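Local coordinates for protein thymidylate synthase thyX (Helicobacter pylori, PDB 3N3Y) that probably catalyses the FAD-dependent reductive methylation of dUMP to dTMP, with methylenetetrahydrofolate as methyl donor and NADPH as reductant, working as a homotetramer, at residues 57-63 / 170-176; 64-68 / 201-206. The contacts are given in a common frame with arbitrary orientation. Residue numbers count along the deposited sequence, not the author numbering.

Contact 1. Residues 57-63 / 170-176. With FAD (flavin-adenine dinucleotide), chain K.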
loop_
_atom_site.group_PDB
_atom_site.type_symbol
_atom_site.label_atom_id
_atom_site.label_comp_id
_atom_site.label_asym_id
_atom_site.label_seq_id
_atom_site.Cartn_x
_atom_site.Cartn_y
_atom_site.Cartn_z
ATOM N N SER A 57 -10.749 10.397 6.667
ATOM C CA SER A 57 -11.301 9.435 5.707
ATOM C C SER A 57 -10.801 7.999 5.895
ATOM O O SER A 57 -11.406 7.052 5.384
ATOM C CB SER A 57 -11.083 9.896 4.263
ATOM O OG SER A 57 -9.746 10.280 4.049
ATOM N N SER A 58 -9.714 7.840 6.635
ATOM C CA SER A 58 -9.203 6.513 6.966
ATOM C C SER A 58 -10.157 5.689 7.843
ATOM O O SER A 58 -10.014 4.476 7.949
ATOM C CB SER A 58 -7.843 6.634 7.644
ATOM O OG SER A 58 -7.950 7.449 8.787
ATOM N N THR A 59 -11.132 6.337 8.474
ATOM C CA THR A 59 -12.176 5.595 9.190
ATOM C C THR A 59 -13.043 4.748 8.249
ATOM O O THR A 59 -13.607 3.730 8.667
ATOM C CB THR A 59 -13.114 6.534 9.985
ATOM O OG1 THR A 59 -13.691 7.504 9.095
ATOM C CG2 THR A 59 -12.345 7.238 11.095
ATOM N N LEU A 60 -13.157 5.174 6.992
ATOM C CA LEU A 60 -13.958 4.450 5.994
ATOM C C LEU A 60 -13.322 3.120 5.583
ATOM O O LEU A 60 -14.002 2.229 5.073
ATOM C CB LEU A 60 -14.157 5.304 4.744
ATOM C CG LEU A 60 -15.023 6.557 4.885
ATOM C CD1 LEU A 60 -14.762 7.534 3.736
ATOM C CD2 LEU A 60 -16.488 6.160 4.931
ATOM N N GLU A 61 -12.021 2.992 5.814
ATOM C CA GLU A 61 -11.291 1.800 5.425
ATOM C C GLU A 61 -11.773 0.562 6.159
ATOM O O GLU A 61 -11.455 -0.554 5.760
ATOM C CB GLU A 61 -9.802 1.983 5.688
ATOM C CG GLU A 61 -9.141 3.066 4.860
ATOM C CD GLU A 61 -7.717 3.315 5.317
ATOM O OE1 GLU A 61 -7.238 2.568 6.204
ATOM O OE2 GLU A 61 -7.085 4.259 4.805
ATOM N N HIS A 62 -12.535 0.748 7.231
ATOM C CA HIS A 62 -13.036 -0.408 7.975
ATOM C C HIS A 62 -14.171 -1.111 7.251
ATOM O O HIS A 62 -14.467 -2.264 7.548
ATOM C CB HIS A 62 -13.481 -0.020 9.390
ATOM C CG HIS A 62 -12.383 0.561 10.222
ATOM N ND1 HIS A 62 -11.464 -0.220 10.882
ATOM C CD2 HIS A 62 -12.043 1.847 10.482
ATOM C CE1 HIS A 62 -10.609 0.559 11.524
ATOM N NE2 HIS A 62 -10.941 1.817 11.297
ATOM N N LEU A 63 -14.809 -0.405 6.317
ATOM C CA LEU A 63 -15.837 -1.002 5.452
ATOM C C LEU A 63 -15.207 -1.658 4.226
ATOM O O LEU A 63 -14.530 -0.996 3.444
ATOM C CB LEU A 63 -16.859 0.057 5.021
ATOM C CG LEU A 63 -17.477 0.844 6.184
ATOM C CD1 LEU A 63 -18.408 1.939 5.692
ATOM C CD2 LEU A 63 -18.210 -0.100 7.129
ATOM N N ILE A 170 -12.499 -4.528 -2.104
ATOM C CA ILE A 170 -12.042 -3.167 -1.937
ATOM C C ILE A 170 -12.704 -2.525 -0.702
ATOM O O ILE A 170 -13.870 -2.816 -0.380
ATOM C CB ILE A 170 -12.318 -2.364 -3.241
ATOM C CG1 ILE A 170 -11.756 -0.935 -3.173
ATOM C CG2 ILE A 170 -13.812 -2.362 -3.587
ATOM C CD1 ILE A 170 -11.895 -0.196 -4.480
ATOM N N ASN A 171 -11.960 -1.673 -0.001
ATOM C CA ASN A 171 -12.535 -0.956 1.135
ATOM C C ASN A 171 -13.245 0.330 0.696
ATOM O O ASN A 171 -13.079 0.770 -0.440
ATOM C CB ASN A 171 -11.504 -0.729 2.254
ATOM C CG ASN A 171 -10.505 0.382 1.952
ATOM O OD1 ASN A 171 -10.844 1.440 1.425
ATOM N ND2 ASN A 171 -9.265 0.151 2.333
ATOM N N ALA A 172 -14.039 0.927 1.584
ATOM C CA ALA A 172 -14.921 2.048 1.197
ATOM C C ALA A 172 -14.182 3.310 0.802
ATOM O O ALA A 172 -14.626 4.035 -0.071
ATOM C CB ALA A 172 -15.924 2.356 2.284
ATOM N N ARG A 173 -13.050 3.578 1.435
ATOM C CA ARG A 173 -12.255 4.738 1.076
ATOM C C ARG A 173 -11.636 4.597 -0.318
ATOM O O ARG A 173 -11.591 5.548 -1.100
ATOM C CB ARG A 173 -11.164 4.951 2.106
ATOM C CG ARG A 173 -10.303 6.178 1.867
ATOM C CD ARG A 173 -9.221 6.277 2.941
ATOM N NE ARG A 173 -8.582 7.584 2.934
ATOM C CZ ARG A 173 -7.407 7.855 3.495
ATOM N NH1 ARG A 173 -6.721 6.893 4.108
ATOM N NH2 ARG A 173 -6.912 9.089 3.434
ATOM N N SER A 174 -11.133 3.411 -0.625
ATOM C CA SER A 174 -10.560 3.177 -1.945
ATOM C C SER A 174 -11.671 3.136 -2.984
ATOM O O SER A 174 -11.522 3.667 -4.080
ATOM C CB SER A 174 -9.759 1.879 -1.978
ATOM O OG SER A 174 -9.022 1.802 -3.184
ATOM N N LEU A 175 -12.789 2.517 -2.627
ATOM C CA LEU A 175 -13.942 2.479 -3.528
ATOM C C LEU A 175 -14.407 3.881 -3.893
ATOM O O LEU A 175 -14.765 4.124 -5.041
ATOM C CB LEU A 175 -15.100 1.662 -2.951
ATOM C CG LEU A 175 -16.317 1.485 -3.864
ATOM C CD1 LEU A 175 -15.934 0.916 -5.242
ATOM C CD2 LEU A 175 -17.325 0.578 -3.191
ATOM N N GLN A 176 -14.373 4.812 -2.939
ATOM C CA GLN A 176 -14.749 6.192 -3.265
ATOM C C GLN A 176 -13.840 6.765 -4.337
ATOM O O GLN A 176 -14.318 7.397 -5.266
ATOM C CB GLN A 176 -14.713 7.117 -2.045
ATOM C CG GLN A 176 -15.825 6.894 -1.048
ATOM C CD GLN A 176 -15.807 7.942 0.064
ATOM O OE1 GLN A 176 -16.844 8.270 0.645
ATOM N NE2 GLN A 176 -14.629 8.477 0.352
HETATM P PA FAD K . -1.110 7.407 4.174
HETATM O O1A FAD K . 0.343 7.750 3.927
HETATM O O2A FAD K . -1.312 6.266 5.145
HETATM O O5B FAD K . -1.805 7.034 2.786
HETATM C C5B FAD K . -1.600 7.855 1.657
HETATM C C4B FAD K . -2.832 7.715 0.782
HETATM O O4B FAD K . -2.938 6.365 0.367
HETATM C C3B FAD K . -4.103 8.017 1.578
HETATM O O3B FAD K . -4.475 9.371 1.476
HETATM C C2B FAD K . -5.122 7.078 0.971
HETATM O O2B FAD K . -5.632 7.646 -0.208
HETATM C C1B FAD K . -4.273 5.921 0.496
HETATM N N9A FAD K . -4.304 4.729 1.361
HETATM C C8A FAD K . -3.266 4.206 2.092
HETATM N N7A FAD K . -3.710 3.089 2.709
HETATM C C5A FAD K . -5.015 2.903 2.383
HETATM C C6A FAD K . -5.956 1.941 2.736
HETATM N N6A FAD K . -5.585 0.842 3.390
HETATM N N1A FAD K . -7.233 2.027 2.225
HETATM C C2A FAD K . -7.581 3.060 1.385
HETATM N N3A FAD K . -6.653 4.014 1.050
HETATM C C4A FAD K . -5.396 3.926 1.534
HETATM N N1 FAD K . -5.972 8.778 13.570
HETATM C C2 FAD K . -6.681 8.158 14.582
HETATM O O2 FAD K . -6.723 6.943 14.656
HETATM N N3 FAD K . -7.354 8.903 15.525
HETATM C C4 FAD K . -7.327 10.276 15.476
HETATM O O4 FAD K . -7.941 10.907 16.325
HETATM C C4X FAD K . -6.614 10.926 14.469
HETATM N N5 FAD K . -6.587 12.310 14.415
HETATM C C5X FAD K . -5.860 12.924 13.411
HETATM C C6 FAD K . -5.820 14.310 13.352
HETATM C C7 FAD K . -5.102 14.950 12.354
HETATM C C7M FAD K . -5.068 16.452 12.309
HETATM C C8 FAD K . -4.422 14.194 11.395
HETATM C C8M FAD K . -3.649 14.887 10.310
HETATM C C9 FAD K . -4.459 12.801 11.438
HETATM C C9A FAD K . -5.181 12.160 12.445
HETATM N N10 FAD K . -5.220 10.776 12.501
HETATM C C10 FAD K . -5.934 10.162 13.512
HETATM C "C1'" FAD K . -4.465 9.924 11.509
HETATM C "C2'" FAD K . -5.153 9.751 10.160
HETATM O "O2'" FAD K . -6.406 9.118 10.335
HETATM C "C3'" FAD K . -4.280 8.927 9.206
HETATM O "O3'" FAD K . -4.087 7.609 9.676
HETATM C "C4'" FAD K . -2.920 9.565 8.930
HETATM O "O4'" FAD K . -3.100 10.944 8.750
HETATM C "C5'" FAD K . -2.373 9.070 7.608
HETATM O "O5'" FAD K . -3.179 9.652 6.588
HETATM P P FAD K . -3.337 8.950 5.144
HETATM O O1P FAD K . -4.059 9.874 4.187
HETATM O O2P FAD K . -4.058 7.642 5.316
HETATM O O3P FAD K . -1.817 8.792 4.626
#
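Part of the FAD-binding site of the ThyX fold is built here, where the 3-10 turns of 57-62 pack against the end of strand 163-171 and the first turn of helix 172-182. Arg-173 dominates the contact. Its side chain is almost fully extended, chi1 to chi3 all t, and runs alongside the 3-10 segment with the backbone of Ser-57 and Ser-58 under one guanidinium face and the FAD adenosine ribose over the other. Arg-173 NH1 makes a salt bridge to Glu-61 OE2 (2.7 Å) and also donates to FAD O2P (3.0 Å), while Arg-173 NH2 donates to FAD O1P (3.1 Å), so one guanidinium joins protein and pyrophosphate. Glu-61, chi1 m and chi2 t, reaches it from a sideways CA-CB bond; Glu-61 OE1 forms a salt bridge with Arg-84 of one neighbouring subunit and a hydrogen bond with Ser-87 of another, in keeping with a FAD site formed by three monomers. The CA-CB bond of Ser-58 (rotamer p) leads away overall, though CB still touches Arg-173; Ser-58 OG and FAD O2', on the ribityl chain, share a 2.8 Å hydrogen bond. Behind these polar groups, Ala-172 CB nestles against Leu-63 CB (3.7 Å) and Leu-60 CB (4.2 Å), and Ala-172 N donates to Leu-63 O (2.7 Å). Asn-171, chi1 p, is the N-cap: OD1 accepts from Ser-174 N (2.9 Å), while ND2 reads the adenine by donating to FAD N1A at 2.8 Å.

Contact 2. Residues 64-68 / 201-206; sequences YYNFE and ALPGEH
Extended strand 64-68 presents two aromatic side chains to the turn that follows helix 189-201, and the fit is one of a leucine knob between rings. The backbones stay apart, with CA atoms 8.3 Å apart for Tyr-65 and Leu-202 and 8.2 Å for Phe-67 and Ala-201. Leu-202 and Pro-203 are polyproline-II-like (phi/psi -64/150° and -60/139°); the chain then bends through helical phi/psi at 204-206, where His-206 N bonds back to Pro-203 O (3.0 Å). Both aromatics adopt chi1 m, with chi2 near -85°. Into the hollow between them drops Leu-202 (m, t): its CD2 lies over the Tyr-65 face, 4.0 Å from the ring centroid in a CH-pi contact, and meets the edge of Phe-67 at CZ (3.8 Å). Ala-201 CB touches Phe-67 CE1 on that edge (4.1 Å). Tyr-65 OH comes within 3.0 Å of His-206 CD2, a carbon, and is buried without a hydrogen-bond partner; the ring planes meet at 77°. His-206 NE2 bonds to Thr-17 O. The turn thus packs on the sheet beside a dUMP site, the His-206 side chain about 6 Å from the nucleotide (nearest atoms): strand 64-73 lies between strands 10-16 and 163-171, Leu-175 of helix 172-182 touches Tyr-65 and Leu-202, and dUMP-binding Tyr-16 of strand 10-16 packs against Pro-203.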
loop_
_atom_site.group_PDB
_atom_site.type_symbol
_atom_site.label_atom_id
_atom_site.label_comp_id
_atom_site.label_asym_id
_atom_site.label_seq_id
_atom_site.Cartn_x
_atom_site.Cartn_y
_atom_site.Cartn_z
ATOM N N TYR A 64 -15.451 -2.955 4.074
ATOM C CA TYR A 64 -14.874 -3.762 3.010
ATOM C C TYR A 64 -15.958 -4.414 2.149
ATOM O O TYR A 64 -16.945 -4.920 2.666
ATOM C CB TYR A 64 -14.065 -4.882 3.637
ATOM C CG TYR A 64 -12.949 -5.420 2.780
ATOM C CD1 TYR A 64 -12.014 -4.562 2.211
ATOM C CD2 TYR A 64 -12.806 -6.795 2.568
ATOM C CE1 TYR A 64 -10.977 -5.048 1.440
ATOM C CE2 TYR A 64 -11.765 -7.301 1.794
ATOM C CZ TYR A 64 -10.847 -6.416 1.238
ATOM O OH TYR A 64 -9.795 -6.891 0.480
ATOM N N TYR A 65 -15.754 -4.441 0.840
ATOM C CA TYR A 65 -16.747 -5.032 -0.069
ATOM C C TYR A 65 -16.152 -6.112 -0.958
ATOM O O TYR A 65 -15.152 -5.878 -1.628
ATOM C CB TYR A 65 -17.338 -3.953 -0.949
ATOM C CG TYR A 65 -17.944 -2.834 -0.159
ATOM C CD1 TYR A 65 -19.245 -2.933 0.346
ATOM C CD2 TYR A 65 -17.224 -1.683 0.097
ATOM C CE1 TYR A 65 -19.811 -1.898 1.065
ATOM C CE2 TYR A 65 -17.776 -0.643 0.824
ATOM C CZ TYR A 65 -19.063 -0.760 1.312
ATOM O OH TYR A 65 -19.596 0.277 2.032
ATOM N N ASN A 66 -16.766 -7.289 -0.947
ATOM C CA ASN A 66 -16.411 -8.371 -1.858
ATOM C C ASN A 66 -17.361 -8.465 -3.054
ATOM O O ASN A 66 -18.520 -8.845 -2.906
ATOM C CB ASN A 66 -16.413 -9.703 -1.121
ATOM C CG ASN A 66 -15.682 -9.636 0.199
ATOM O OD1 ASN A 66 -16.296 -9.456 1.251
ATOM N ND2 ASN A 66 -14.357 -9.773 0.153
ATOM N N PHE A 67 -16.851 -8.154 -4.239
ATOM C CA PHE A 67 -17.642 -8.193 -5.460
ATOM C C PHE A 67 -17.296 -9.353 -6.365
ATOM O O PHE A 67 -16.231 -9.962 -6.263
ATOM C CB PHE A 67 -17.434 -6.939 -6.292
ATOM C CG PHE A 67 -17.853 -5.673 -5.616
ATOM C CD1 PHE A 67 -19.166 -5.236 -5.689
ATOM C CD2 PHE A 67 -16.921 -4.886 -4.947
ATOM C CE1 PHE A 67 -19.546 -4.057 -5.101
ATOM C CE2 PHE A 67 -17.299 -3.700 -4.349
ATOM C CZ PHE A 67 -18.617 -3.285 -4.424
ATOM N N GLU A 68 -18.217 -9.631 -7.278
ATOM C CA GLU A 68 -17.942 -10.517 -8.387
ATOM C C GLU A 68 -18.215 -9.720 -9.658
ATOM O O GLU A 68 -19.233 -9.048 -9.757
ATOM C CB GLU A 68 -18.825 -11.756 -8.301
ATOM C CG GLU A 68 -18.364 -12.913 -9.165
ATOM C CD GLU A 68 -19.512 -13.871 -9.514
ATOM O OE1 GLU A 68 -20.329 -14.189 -8.614
ATOM O OE2 GLU A 68 -19.600 -14.297 -10.692
ATOM N N ALA A 201 -24.467 -2.366 -7.270
ATOM C CA ALA A 201 -24.353 -3.651 -6.560
ATOM C C ALA A 201 -24.285 -3.467 -5.042
ATOM O O ALA A 201 -24.491 -4.410 -4.284
ATOM C CB ALA A 201 -23.150 -4.457 -7.049
ATOM N N LEU A 202 -23.981 -2.255 -4.601
ATOM C CA LEU A 202 -23.863 -1.997 -3.169
ATOM C C LEU A 202 -25.209 -2.201 -2.480
ATOM O O LEU A 202 -26.259 -1.981 -3.093
ATOM C CB LEU A 202 -23.363 -0.576 -2.918
ATOM C CG LEU A 202 -21.926 -0.254 -3.324
ATOM C CD1 LEU A 202 -21.676 1.246 -3.222
ATOM C CD2 LEU A 202 -20.938 -1.042 -2.460
ATOM N N PRO A 203 -25.184 -2.607 -1.200
ATOM C CA PRO A 203 -26.440 -2.627 -0.438
ATOM C C PRO A 203 -26.987 -1.205 -0.401
ATOM O O PRO A 203 -26.194 -0.281 -0.247
ATOM C CB PRO A 203 -25.999 -3.034 0.976
ATOM C CG PRO A 203 -24.550 -3.431 0.875
ATOM C CD PRO A 203 -24.002 -2.739 -0.329
ATOM N N GLY A 204 -28.297 -1.029 -0.568
ATOM C CA GLY A 204 -28.894 0.298 -0.545
ATOM C C GLY A 204 -28.544 1.096 0.704
ATOM O O GLY A 204 -28.384 2.317 0.652
ATOM N N GLU A 205 -28.413 0.397 1.830
ATOM C CA GLU A 205 -28.133 1.051 3.108
ATOM C C GLU A 205 -26.751 1.716 3.154
ATOM O O GLU A 205 -26.552 2.669 3.912
ATOM C CB GLU A 205 -28.330 0.075 4.275
ATOM C CG GLU A 205 -27.163 0.017 5.263
ATOM C CD GLU A 205 -27.594 0.268 6.714
ATOM O OE1 GLU A 205 -27.113 -0.461 7.623
ATOM O OE2 GLU A 205 -28.412 1.195 6.943
ATOM N N HIS A 206 -25.812 1.230 2.331
ATOM C CA HIS A 206 -24.477 1.839 2.236
ATOM C C HIS A 206 -24.366 2.876 1.107
ATOM O O HIS A 206 -23.409 3.650 1.055
ATOM C CB HIS A 206 -23.399 0.780 1.993
ATOM C CG HIS A 206 -23.114 -0.111 3.162
ATOM N ND1 HIS A 206 -24.101 -0.774 3.862
ATOM C CD2 HIS A 206 -21.937 -0.511 3.704
ATOM C CE1 HIS A 206 -23.548 -1.523 4.800
ATOM N NE2 HIS A 206 -22.236 -1.382 4.725
#

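From the N terminus the chain passes through residues 57-63 and runs directly into strand 64-68, so the first halves of the two contacts are consecutive. Contact 1 closes when the chain returns along strand 163-171 into helix 172-182, over a gap of 106 residues; contact 2 closes later, after helix 189-201, over 132. The segments alternate, so the loops cross rather than nest. Within the antiparallel sheet, Ile-170 O lies 2.8 Å from Tyr-65 N, a probable hydrogen bond, and Ile-170 CG2 packs on Phe-67 CE2 at 3.8 Å. Together they tie the FAD-binding turn, two neighbouring strands, the start of helix 172-182 and the turn after helix 189-201. The centres of the two contacts are about 12 Å apart.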